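Local structure of ATP-dependent Clp protease proteolytic subunit (Plasmodium falciparum, 4GM2) at residues A111-L114 / A115-K119; A145-I148 / E149-N152. The protein serves as the inactive subunit of the apicoplast-localised caseinolytic (Clp) protease complex and belongs to the peptidase S14 family. All coordinates share one frame; numbering follows the deposited sequence.

How the interactions relate
Both contacts are local and mark opposite ends of two different helices: interaction 1 is the C-terminal end of helix 110-116, interaction 2 the N-terminal cap of helix 148-170. Their centres lie about 30 Å apart and their nearest atoms about 18 Å. The centre of interaction 1 is about 4 Å from that of the chain, and all its touching residues are buried; the centre of interaction 2 is about 26 Å away, at the surface and beside a neighbouring subunit. Helix 148-170 connects them: it starts at interaction 2, and Asn169 near its other end bonds both serines of interaction 1. In active Clp peptidases the helix that probably corresponds to 110-116 starts at the catalytic serine; this subunit is inactive.

Interaction 1: residues A111-L114 / A115-K119; sequences ACIL and ASSGK
Ile113 O takes two serine hydroxyls at once, from Ser116 OG at 2.8 Å and from Ser117 OG at 2.7 Å. They approach from opposite faces of the carbonyl plane, in the last turn of helix 110-116. The torsions account for the two directions of approach. Ser116 holds OG between its backbone N and carbonyl carbon (chi1 63°), folded back along the helix, whereas Ser117, whose CB is directed at the preceding turn, keeps OG beside its own N (chi1 -66°). Asn169 ND2 of helix 148-170 bonds both hydroxyls as well, so each buried serine oxygen has a second partner.

The backbone is accounted for stepwise. Regular i to i+4 bonds join Ala115 N to Ala111 O (3.0 Å) and Ser116 N to Cys112 O (3.0 Å). Ser117 N bonds Leu114 O at 3.1 Å, an i to i+3 bond following the i to i+4 pattern, as is common at helix C-termini. Gly118 N then reaches Ala115 O only weakly, at 3.5 Å. Thr101 OG1 donates to Ala115 O, and Arg123 NH1 to Ser116 O. Leu114 packs on helix 81-94 and Ile113 on helix 148-170. The pattern is that of a helix C-terminus, with two serine hydroxyls bonding one carbonyl of the last turn, inside the core of the Clp protease fold.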
ATOM      1  N   ALA A 111      18.316 -15.277 -21.458  1.00 71.52           N
ATOM      2  CA  ALA A 111      17.441 -14.372 -22.194  1.00 72.12           C
ATOM      3  C   ALA A 111      17.639 -14.523 -23.704  1.00 73.32           C
ATOM      4  O   ALA A 111      16.708 -14.304 -24.481  1.00 74.22           O
ATOM      5  CB  ALA A 111      17.662 -12.934 -21.758  1.00 72.79           C
ATOM      6  N   CYS A 112      18.851 -14.904 -24.109  1.00 73.92           N
ATOM      7  CA  CYS A 112      19.148 -15.186 -25.516  1.00 72.93           C
ATOM      8  C   CYS A 112      18.469 -16.478 -25.975  1.00 72.37           C
ATOM      9  O   CYS A 112      17.919 -16.536 -27.079  1.00 72.86           O
ATOM     10  CB  CYS A 112      20.656 -15.264 -25.748  1.00 72.56           C
ATOM     11  SG  CYS A 112      21.147 -15.480 -27.474  1.00 72.42           S
ATOM     12  N   ILE A 113      18.516 -17.503 -25.126  1.00 70.84           N
ATOM     13  CA  ILE A 113      17.801 -18.759 -25.359  1.00 69.87           C
ATOM     14  C   ILE A 113      16.311 -18.472 -25.547  1.00 67.53           C
ATOM     15  O   ILE A 113      15.678 -18.959 -26.495  1.00 67.52           O
ATOM     16  CB  ILE A 113      17.996 -19.736 -24.176  1.00 70.13           C
ATOM     17  CG1 ILE A 113      19.462 -20.162 -24.072  1.00 72.58           C
ATOM     18  CG2 ILE A 113      17.088 -20.953 -24.314  1.00 70.04           C
ATOM     19  CD1 ILE A 113      19.840 -20.748 -22.730  1.00 73.06           C
ATOM     20  N   LEU A 114      15.770 -17.666 -24.641  1.00 65.70           N
ATOM     21  CA  LEU A 114      14.371 -17.274 -24.682  1.00 64.68           C
ATOM     22  C   LEU A 114      14.016 -16.566 -25.984  1.00 64.52           C
ATOM     23  O   LEU A 114      13.026 -16.914 -26.624  1.00 63.54           O
ATOM     24  CB  LEU A 114      14.030 -16.390 -23.483  1.00 64.36           C
ATOM     25  CG  LEU A 114      12.543 -16.168 -23.221  1.00 62.72           C
ATOM     26  CD1 LEU A 114      11.820 -17.502 -23.097  1.00 60.16           C
ATOM     27  CD2 LEU A 114      12.352 -15.321 -21.973  1.00 63.00           C
ATOM     28  N   ALA A 115      14.832 -15.588 -26.374  1.00 64.03           N
ATOM     29  CA  ALA A 115      14.616 -14.843 -27.613  1.00 65.62           C
ATOM     30  C   ALA A 115      14.587 -15.744 -28.860  1.00 67.58           C
ATOM     31  O   ALA A 115      13.716 -15.597 -29.721  1.00 70.08           O
ATOM     32  CB  ALA A 115      15.657 -13.743 -27.761  1.00 65.36           C
ATOM     33  N   SER A 116      15.528 -16.681 -28.942  1.00 66.84           N
ATOM     34  CA  SER A 116      15.619 -17.596 -30.081  1.00 67.30           C
ATOM     35  C   SER A 116      14.504 -18.646 -30.086  1.00 65.92           C
ATOM     36  O   SER A 116      14.369 -19.415 -31.044  1.00 67.16           O
ATOM     37  CB  SER A 116      16.976 -18.301 -30.086  1.00 68.26           C
ATOM     38  OG  SER A 116      17.125 -19.103 -28.922  1.00 69.53           O
ATOM     39  N   SER A 117      13.716 -18.682 -29.015  1.00 61.95           N
ATOM     40  CA  SER A 117      12.685 -19.701 -28.867  1.00 61.93           C
ATOM     41  C   SER A 117      11.344 -19.270 -29.462  1.00 61.46           C
ATOM     42  O   SER A 117      10.396 -20.051 -29.487  1.00 61.99           O
ATOM     43  CB  SER A 117      12.544 -20.113 -27.401  1.00 62.08           C
ATOM     44  OG  SER A 117      13.723 -20.768 -26.948  1.00 65.14           O
ATOM     45  N   GLY A 118      11.279 -18.033 -29.953  1.00 61.76           N
ATOM     46  CA  GLY A 118      10.092 -17.523 -30.630  1.00 61.01           C
ATOM     47  C   GLY A 118       9.842 -18.277 -31.921  1.00 64.47           C
ATOM     48  O   GLY A 118      10.736 -18.961 -32.432  1.00 65.13           O
ATOM     49  N   LYS A 119       8.622 -18.160 -32.444  1.00 64.87           N
ATOM     50  CA  LYS A 119       8.239 -18.819 -33.689  1.00 67.31           C
ATOM     51  C   LYS A 119       9.217 -18.462 -34.807  1.00 70.01           C
ATOM     52  O   LYS A 119       9.546 -17.288 -34.999  1.00 69.68           O
ATOM     53  CB  LYS A 119       6.809 -18.428 -34.081  1.00 67.90           C
ATOM     54  CG  LYS A 119       6.262 -19.170 -35.293  1.00 70.82           C
ATOM     55  CD  LYS A 119       5.017 -18.490 -35.840  1.00 72.27           C
ATOM     56  CE  LYS A 119       4.426 -19.246 -37.019  1.00 75.46           C
ATOM     57  NZ  LYS A 119       3.944 -20.606 -36.644  1.00 78.44           N
TER

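Interaction 2: residues A145-I148 / E149-N152; sequences ATNI and EIQN
Asn147 turns its side-chain oxygen onto the first turn of the helix: OD1 accepts from Ile150 N at 2.9 Å, with a fairly straight N-H...O angle of 156°. The donor stands above the plane of the amide. With chi1 at -158°, the amide lies beside the carbonyl carbon of Asn147 and reaches forward over the helix start. There it also meets Ile150, whose CG1 lies 3.4 Å from Asn147 CG, the two side chains crossing at a slant. This is the close-packed part of the contact, and two backbone bonds reinforce it: Gln151 N to Asn147 O at 3.2 Å, and Asn152 N to Ile148 O at 2.8 Å.

A neighbouring subunit borders this side: its Asp184 OD2 accepts from Asn147 ND2, so one amide caps the helix with its oxygen and bridges subunits with its nitrogen. Ile150 packs on Tyr186 of that subunit, and Ala145, whose CB touches Gln151 OE1 at 3.5 Å, packs on its Asn74.

Ile148, Glu149 and Asn152 form the exposed side, with few contacts between their side chains. Ile148 CG2 and Asn152 ND2 meet at 3.5 Å, side by side. Glu149 CB lies 3.6 Å from Asn147 OD1, and the chain beyond makes no contact across the two segments. Together these features define an asparagine N-cap, opening helix 148-170, the probable handle helix of the Clp protease fold.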
ATOM      1  N   ALA A 145      22.886 -31.039  -1.396  1.00113.41           N
ATOM      2  CA  ALA A 145      21.872 -31.964  -1.888  1.00112.64           C
ATOM      3  C   ALA A 145      22.058 -33.317  -1.208  1.00117.26           C
ATOM      4  O   ALA A 145      23.171 -33.853  -1.169  1.00120.31           O
ATOM      5  CB  ALA A 145      21.956 -32.099  -3.400  1.00109.60           C
ATOM      6  N   THR A 146      20.968 -33.853  -0.659  1.00119.21           N
ATOM      7  CA  THR A 146      20.993 -35.122   0.076  1.00123.14           C
ATOM      8  C   THR A 146      21.378 -36.285  -0.842  1.00123.61           C
ATOM      9  O   THR A 146      22.156 -37.163  -0.454  1.00128.75           O
ATOM     10  CB  THR A 146      19.636 -35.417   0.756  1.00123.72           C
ATOM     11  OG1 THR A 146      19.128 -34.222   1.363  1.00123.84           O
ATOM     12  CG2 THR A 146      19.782 -36.500   1.823  1.00128.00           C
ATOM     13  N   ASN A 147      20.828 -36.274  -2.056  1.00119.25           N
ATOM     14  CA  ASN A 147      21.152 -37.267  -3.072  1.00116.63           C
ATOM     15  C   ASN A 147      22.096 -36.672  -4.116  1.00115.26           C
ATOM     16  O   ASN A 147      21.673 -35.913  -4.991  1.00112.49           O
ATOM     17  CB  ASN A 147      19.872 -37.798  -3.727  1.00113.29           C
ATOM     18  CG  ASN A 147      20.060 -39.162  -4.367  1.00113.32           C
ATOM     19  OD1 ASN A 147      20.943 -39.358  -5.203  1.00113.00           O
ATOM     20  ND2 ASN A 147      19.212 -40.110  -3.989  1.00113.91           N
ATOM     21  N   ILE A 148      23.378 -37.013  -3.999  1.00118.84           N
ATOM     22  CA  ILE A 148      24.414 -36.511  -4.903  1.00119.09           C
ATOM     23  C   ILE A 148      24.254 -37.123  -6.295  1.00118.64           C
ATOM     24  O   ILE A 148      24.382 -36.429  -7.309  1.00117.12           O
ATOM     25  CB  ILE A 148      25.837 -36.801  -4.368  1.00121.70           C
ATOM     26  CG1 ILE A 148      25.934 -36.475  -2.871  1.00124.75           C
ATOM     27  CG2 ILE A 148      26.878 -36.022  -5.161  1.00120.63           C
ATOM     28  CD1 ILE A 148      27.028 -37.223  -2.133  1.00128.62           C
ATOM     29  N   GLU A 149      23.962 -38.422  -6.329  1.00120.84           N
ATOM     30  CA  GLU A 149      23.799 -39.163  -7.577  1.00121.26           C
ATOM     31  C   GLU A 149      22.651 -38.617  -8.432  1.00116.19           C
ATOM     32  O   GLU A 149      22.783 -38.508  -9.653  1.00113.00           O
ATOM     33  CB  GLU A 149      23.596 -40.650  -7.286  1.00126.98           C
ATOM     34  CG  GLU A 149      23.823 -41.558  -8.485  1.00131.04           C
ATOM     35  CD  GLU A 149      23.573 -43.020  -8.171  1.00136.62           C
ATOM     36  OE1 GLU A 149      23.920 -43.469  -7.057  1.00140.01           O
ATOM     37  OE2 GLU A 149      23.031 -43.726  -9.048  1.00137.85           O
ATOM     38  N   ILE A 150      21.537 -38.271  -7.785  1.00114.77           N
ATOM     39  CA  ILE A 150      20.391 -37.658  -8.470  1.00112.26           C
ATOM     40  C   ILE A 150      20.739 -36.258  -8.990  1.00108.90           C
ATOM     41  O   ILE A 150      20.329 -35.886 -10.093  1.00108.16           O
ATOM     42  CB  ILE A 150      19.117 -37.630  -7.577  1.00112.61           C
ATOM     43  CG1 ILE A 150      18.515 -39.036  -7.412  1.00115.60           C
ATOM     44  CG2 ILE A 150      18.063 -36.672  -8.121  1.00110.29           C
ATOM     45  CD1 ILE A 150      18.466 -39.886  -8.669  1.00117.13           C
ATOM     46  N   GLN A 151      21.505 -35.510  -8.195  1.00108.18           N
ATOM     47  CA  GLN A 151      21.941 -34.151  -8.531  1.00105.70           C
ATOM     48  C   GLN A 151      22.911 -34.120  -9.718  1.00105.64           C
ATOM     49  O   GLN A 151      22.830 -33.233 -10.576  1.00101.86           O
ATOM     50  CB  GLN A 151      22.591 -33.499  -7.305  1.00107.23           C
ATOM     51  CG  GLN A 151      22.986 -32.037  -7.475  1.00105.47           C
ATOM     52  CD  GLN A 151      24.075 -31.601  -6.506  1.00107.36           C
ATOM     53  OE1 GLN A 151      24.590 -32.401  -5.723  1.00109.21           O
ATOM     54  NE2 GLN A 151      24.435 -30.326  -6.563  1.00106.58           N
ATOM     55  N   ASN A 152      23.830 -35.083  -9.754  1.00107.54           N
ATOM     56  CA  ASN A 152      24.803 -35.184 -10.838  1.00107.23           C
ATOM     57  C   ASN A 152      24.166 -35.531 -12.178  1.00106.27           C
ATOM     58  O   ASN A 152      24.593 -35.032 -13.219  1.00105.50           O
ATOM     59  CB  ASN A 152      25.897 -36.192 -10.491  1.00109.62           C
ATOM     60  CG  ASN A 152      26.873 -35.662  -9.461  1.00111.39           C
ATOM     61  OD1 ASN A 152      27.173 -34.467  -9.427  1.00110.89           O
ATOM     62  ND2 ASN A 152      27.384 -36.551  -8.616  1.00114.18           N
TER